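Aldolase (Escherichia coli, PDB 6VOP) is of unknown precise function but is a putative aldolase of the class II aldolase and adducin N-terminal domain family. Local coordinates at residues 181-184 against 185-188; 55-58 against 59-62. The protein carries 2 engineered substitutions. All blocks are in the same frame, centred on the assembly; numbering follows the deposited sequence.

Contact 1 of 2, residues 181-184 against 185-188; sequences MEEL and EETA
T187 sits one helical turn after E183 and meets its carbonyl twice. The backbone N of T187 donates to E183 O, 3.0 Å away and well above the carbonyl plane, while OG1 of T187 also comes within 3.0 Å of E183 O. That hydroxyl is placed beside its own backbone N by a chi1 of -69°. A water that donates to E183 OE1 is also hydrogen-bonded to T187 OG1, so it bridges the two side chains.

Three more backbone bonds run alongside. E185 N reaches M181 O almost straight, at 3.0 Å with an N-H...O angle of 176°, and A188 N does much the same to L184 O. E186 N approaches E182 O from above its plane; a second water donates to that oxygen at 2.9 Å and, weakly, to E186 OE2.

The carboxylates of E182, E185 and E186 find their main partners elsewhere: E182 in R25 and the backbone of G30 of the second subunit, E185 in S104 and W103 N, E186 in T102 of that subunit. This is the i to i+4 bonding of an alpha-helix, here the buried middle of helix 174-194, lying against strand 166-171 and a neighbouring subunit.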
ATOM      1  N   MET A 181       3.580  -6.148  16.638  1.00 28.26           N
ATOM      2  CA  MET A 181       2.427  -5.447  16.084  1.00 22.95           C
ATOM      3  C   MET A 181       2.262  -5.760  14.604  1.00 25.45           C
ATOM      4  O   MET A 181       1.139  -5.956  14.124  1.00 25.02           O
ATOM      5  CB  MET A 181       2.573  -3.943  16.306  1.00 22.75           C
ATOM      6  CG  MET A 181       1.663  -3.085  15.439  1.00 28.16           C
ATOM      7  SD  MET A 181      -0.069  -3.181  15.925  1.00 37.58           S
ATOM      8  CE  MET A 181      -0.044  -2.218  17.436  1.00 42.45           C
ATOM      9  N   GLU A 182       3.371  -5.834  13.867  1.00 24.75           N
ATOM     10  CA  GLU A 182       3.286  -6.079  12.433  1.00 27.57           C
ATOM     11  C   GLU A 182       2.777  -7.483  12.126  1.00 32.50           C
ATOM     12  O   GLU A 182       2.044  -7.669  11.149  1.00 32.00           O
ATOM     13  CB  GLU A 182       4.648  -5.835  11.783  1.00 30.33           C
ATOM     14  CG  GLU A 182       4.999  -4.356  11.649  1.00 40.73           C
ATOM     15  CD  GLU A 182       6.336  -4.124  10.969  1.00 55.56           C
ATOM     16  OE1 GLU A 182       7.249  -3.570  11.619  1.00 52.31           O
ATOM     17  OE2 GLU A 182       6.471  -4.494   9.784  1.00 61.13           O
ATOM     18  N   GLU A 183       3.134  -8.476  12.945  1.00 36.21           N
ATOM     19  CA  GLU A 183       2.650  -9.833  12.710  1.00 42.31           C
ATOM     20  C   GLU A 183       1.204 -10.012  13.160  1.00 34.22           C
ATOM     21  O   GLU A 183       0.480 -10.841  12.595  1.00 26.61           O
ATOM     22  CB  GLU A 183       3.551 -10.852  13.412  1.00 45.10           C
ATOM     23  CG  GLU A 183       3.360 -12.288  12.935  1.00 54.97           C
ATOM     24  CD  GLU A 183       4.062 -12.570  11.618  1.00 76.73           C
ATOM     25  OE1 GLU A 183       3.410 -13.105  10.696  1.00 84.20           O
ATOM     26  OE2 GLU A 183       5.267 -12.258  11.504  1.00 85.02           O
ATOM     27  N   LEU A 184       0.765  -9.253  14.166  1.00 28.39           N
ATOM     28  CA  LEU A 184      -0.637  -9.305  14.569  1.00 31.24           C
ATOM     29  C   LEU A 184      -1.533  -8.698  13.497  1.00 28.87           C
ATOM     30  O   LEU A 184      -2.528  -9.306  13.087  1.00 27.90           O
ATOM     31  CB  LEU A 184      -0.828  -8.588  15.905  1.00 29.23           C
ATOM     32  CG  LEU A 184      -2.275  -8.307  16.314  1.00 28.54           C
ATOM     33  CD1 LEU A 184      -3.049  -9.604  16.490  1.00 21.82           C
ATOM     34  CD2 LEU A 184      -2.317  -7.477  17.585  1.00 23.33           C
ATOM     35  N   GLU A 185      -1.190  -7.493  13.031  1.00 31.77           N
ATOM     36  CA  GLU A 185      -1.951  -6.859  11.958  1.00 27.04           C
ATOM     37  C   GLU A 185      -1.929  -7.709  10.695  1.00 34.55           C
ATOM     38  O   GLU A 185      -2.924  -7.775   9.961  1.00 40.39           O
ATOM     39  CB  GLU A 185      -1.391  -5.464  11.680  1.00 22.10           C
ATOM     40  CG  GLU A 185      -1.808  -4.867  10.347  1.00 39.84           C
ATOM     41  CD  GLU A 185      -3.217  -4.301  10.369  1.00 44.44           C
ATOM     42  OE1 GLU A 185      -3.890  -4.407  11.416  1.00 49.33           O
ATOM     43  OE2 GLU A 185      -3.646  -3.739   9.340  1.00 43.37           O
ATOM     44  N   GLU A 186      -0.802  -8.370  10.427  1.00 37.38           N
ATOM     45  CA  GLU A 186      -0.715  -9.248   9.267  1.00 33.16           C
ATOM     46  C   GLU A 186      -1.677 -10.421   9.395  1.00 32.46           C
ATOM     47  O   GLU A 186      -2.320 -10.819   8.417  1.00 40.60           O
ATOM     48  CB  GLU A 186       0.722  -9.740   9.100  1.00 32.97           C
ATOM     49  CG  GLU A 186       0.911 -10.794   8.029  1.00 42.34           C
ATOM     50  CD  GLU A 186       1.004 -10.205   6.638  1.00 53.60           C
ATOM     51  OE1 GLU A 186       1.135 -10.991   5.675  1.00 66.40           O
ATOM     52  OE2 GLU A 186       0.942  -8.964   6.506  1.00 50.14           O
ATOM     53  N   THR A 187      -1.800 -10.979  10.600  1.00 27.14           N
ATOM     54  CA  THR A 187      -2.673 -12.131  10.796  1.00 31.22           C
ATOM     55  C   THR A 187      -4.141 -11.739  10.681  1.00 30.71           C
ATOM     56  O   THR A 187      -4.937 -12.473  10.082  1.00 29.32           O
ATOM     57  CB  THR A 187      -2.383 -12.780  12.146  1.00 27.09           C
ATOM     58  OG1 THR A 187      -1.084 -13.382  12.102  1.00 31.50           O
ATOM     59  CG2 THR A 187      -3.417 -13.849  12.468  1.00 25.87           C
ATOM     60  N   ALA A 188      -4.521 -10.590  11.244  1.00 22.83           N
ATOM     61  CA  ALA A 188      -5.885 -10.106  11.055  1.00 32.08           C
ATOM     62  C   ALA A 188      -6.169  -9.823   9.587  1.00 31.83           C
ATOM     63  O   ALA A 188      -7.299 -10.015   9.125  1.00 40.18           O
ATOM     64  CB  ALA A 188      -6.127  -8.853  11.896  1.00 29.21           C
TER
HETATM   65  O   HOH W   1       1.431  -6.354   8.639  1.00 37.92           O
HETATM   66  O   HOH W   2       0.855 -14.606  10.185  1.00 46.10           O

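Contact 2 of 2, residues 55-58 against 59-62; sequences NLDP and QRLS
D57 and R60 lie against each other through the roots of their side chains. CB of D57 is 3.9 Å from CB of R60, and CG of R60 passes 4.0 Å from OD2 of D57, so it is the aliphatic part of the arginine that borders the carboxylate. Beyond this point the arginine bends at chi2 and chi3 and leaves: its guanidinium plane is turned 74° from the carboxylate, NE is 6.1 Å from D57 OD2, and NH1 forms a salt bridge with D74 instead.

The other oxygen of D57 serves Q59. With CG anti to the backbone N of D57 (chi1 -164°), OD1 turns forward along the chain and takes a weak hydrogen bond from Q59 N at 3.4 Å, closing an Asx turn over P58. The side-chain amide of Q59 comes near the same oxygen without bonding to it, its plane almost perpendicular to the carboxylate (89° apart), and its OE1 is hydrogen-bonded to Q9.

The backbone that carries these side chains makes a type I turn over P58 and Q59. R60 N donates to D57 O at 3.1 Å, coming from well above the carbonyl plane, and a weaker bond from L61 N to P58 O at 3.3 Å carries the 3-10 winding one residue further, just ahead of strand 62-64. The P58 carbonyl also accepts from R12 NH1 on helix 7-24.

L61 takes up the buried side. Its CG lies 3.5 Å from P58 O, and CD2 extends to CD1 of L56 at 4.2 Å, an end-to-end meeting of two leucine methyls across the turn. Helix 7-24 borders both, A19 touching L56 while M15 and T16 touch L61.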
ATOM      1  N   ASN A  55       6.122  12.601  11.146  1.00 50.37           N
ATOM      2  CA  ASN A  55       7.016  13.751  11.221  1.00 53.79           C
ATOM      3  C   ASN A  55       7.230  14.137  12.687  1.00 49.94           C
ATOM      4  O   ASN A  55       6.913  15.237  13.129  1.00 50.30           O
ATOM      5  CB  ASN A  55       6.463  14.922  10.409  1.00 60.42           C
ATOM      6  CG  ASN A  55       7.457  16.059  10.276  1.00 71.28           C
ATOM      7  OD1 ASN A  55       8.661  15.868  10.447  1.00 72.43           O
ATOM      8  ND2 ASN A  55       6.958  17.251   9.968  1.00 80.34           N
ATOM      9  N   LEU A  56       7.785  13.209  13.460  1.00 47.05           N
ATOM     10  CA  LEU A  56       8.036  13.451  14.874  1.00 36.13           C
ATOM     11  C   LEU A  56       9.349  14.199  15.072  1.00 40.30           C
ATOM     12  O   LEU A  56      10.325  13.976  14.350  1.00 36.32           O
ATOM     13  CB  LEU A  56       8.077  12.131  15.643  1.00 31.21           C
ATOM     14  CG  LEU A  56       6.763  11.371  15.813  1.00 39.55           C
ATOM     15  CD1 LEU A  56       6.962  10.169  16.725  1.00 35.93           C
ATOM     16  CD2 LEU A  56       5.679  12.288  16.349  1.00 31.86           C
ATOM     17  N   ASP A  57       9.365  15.095  16.060  1.00 43.96           N
ATOM     18  CA  ASP A  57      10.598  15.745  16.489  1.00 47.50           C
ATOM     19  C   ASP A  57      11.215  14.938  17.623  1.00 38.70           C
ATOM     20  O   ASP A  57      10.586  14.801  18.681  1.00 39.10           O
ATOM     21  CB  ASP A  57      10.324  17.169  16.945  1.00 57.88           C
ATOM     22  CG  ASP A  57      11.588  18.013  17.044  1.00 66.69           C
ATOM     23  OD1 ASP A  57      12.685  17.439  17.205  1.00 67.52           O
ATOM     24  OD2 ASP A  57      11.481  19.256  16.969  1.00 67.27           O
ATOM     25  N   PRO A  58      12.419  14.385  17.453  1.00 34.10           N
ATOM     26  CA  PRO A  58      12.980  13.527  18.515  1.00 35.62           C
ATOM     27  C   PRO A  58      13.199  14.245  19.838  1.00 40.15           C
ATOM     28  O   PRO A  58      12.940  13.666  20.900  1.00 36.33           O
ATOM     29  CB  PRO A  58      14.299  13.032  17.897  1.00 35.45           C
ATOM     30  CG  PRO A  58      14.105  13.183  16.403  1.00 39.45           C
ATOM     31  CD  PRO A  58      13.258  14.405  16.243  1.00 36.29           C
ATOM     32  N   GLN A  59      13.659  15.499  19.800  1.00 38.17           N
ATOM     33  CA  GLN A  59      13.925  16.285  21.001  1.00 38.58           C
ATOM     34  C   GLN A  59      12.657  16.846  21.635  1.00 37.56           C
ATOM     35  O   GLN A  59      12.752  17.547  22.649  1.00 34.98           O
ATOM     36  CB  GLN A  59      14.897  17.427  20.688  1.00 49.70           C
ATOM     37  CG  GLN A  59      16.363  17.056  20.819  1.00 72.44           C
ATOM     38  CD  GLN A  59      16.885  16.370  19.581  1.00 90.37           C
ATOM     39  OE1 GLN A  59      17.587  15.365  19.668  1.00 93.41           O
ATOM     40  NE2 GLN A  59      16.585  16.935  18.419  1.00 94.40           N
ATOM     41  N   ARG A  60      11.484  16.566  21.067  1.00 33.74           N
ATOM     42  CA  ARG A  60      10.218  16.962  21.666  1.00 37.45           C
ATOM     43  C   ARG A  60       9.404  15.768  22.140  1.00 40.60           C
ATOM     44  O   ARG A  60       8.266  15.947  22.585  1.00 37.85           O
ATOM     45  CB  ARG A  60       9.403  17.800  20.678  1.00 35.98           C
ATOM     46  CG  ARG A  60       9.845  19.254  20.586  1.00 39.30           C
ATOM     47  CD  ARG A  60       9.304  20.079  21.751  1.00 39.83           C
ATOM     48  NE  ARG A  60      10.182  20.029  22.920  1.00 38.49           N
ATOM     49  CZ  ARG A  60       9.882  20.537  24.115  1.00 59.57           C
ATOM     50  NH1 ARG A  60       8.719  21.142  24.314  1.00 56.61           N
ATOM     51  NH2 ARG A  60      10.749  20.442  25.116  1.00 55.92           N
ATOM     52  N   LEU A  61       9.963  14.559  22.055  1.00 38.20           N
ATOM     53  CA  LEU A  61       9.292  13.377  22.572  1.00 27.33           C
ATOM     54  C   LEU A  61       9.083  13.509  24.075  1.00 34.49           C
ATOM     55  O   LEU A  61       9.935  14.037  24.794  1.00 33.60           O
ATOM     56  CB  LEU A  61      10.111  12.124  22.257  1.00 39.75           C
ATOM     57  CG  LEU A  61      10.099  11.644  20.804  1.00 34.81           C
ATOM     58  CD1 LEU A  61      11.130  10.548  20.580  1.00 25.83           C
ATOM     59  CD2 LEU A  61       8.708  11.159  20.426  1.00 36.69           C
ATOM     60  N   SER A  62       7.939  13.025  24.548  1.00 35.70           N
ATOM     61  CA  SER A  62       7.594  13.162  25.955  1.00 27.35           C
ATOM     62  C   SER A  62       8.461  12.256  26.823  1.00 32.63           C
ATOM     63  O   SER A  62       8.966  11.222  26.378  1.00 36.14           O
ATOM     64  CB  SER A  62       6.118  12.835  26.178  1.00 26.91           C
ATOM     65  OG  SER A  62       5.297  13.573  25.290  1.00 29.97           O
TER

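How the contacts relate
From the N terminus the chain runs through helix 7-24 and strands 33-38 and 44-46 before reaching contact 2, which folds the loop leading into strand 62-64, near the 70-72 edge of the mixed sheet. Further strands and helices lead on to strand 166-171, and contact 1 follows within helix 174-194. The two are in series, neither nested nor crossed, and neither closes a long loop. The centres of contacts 1 and 2 lie about 26 Å apart, and the nearest atoms of contacts 1 and 2 about 14 Å apart. Contact 2 joins the inter-strand loop to helix 7-24, whereas contact 1 belongs to a late helix set against strand 166-171, helix 125-129 and the second subunit.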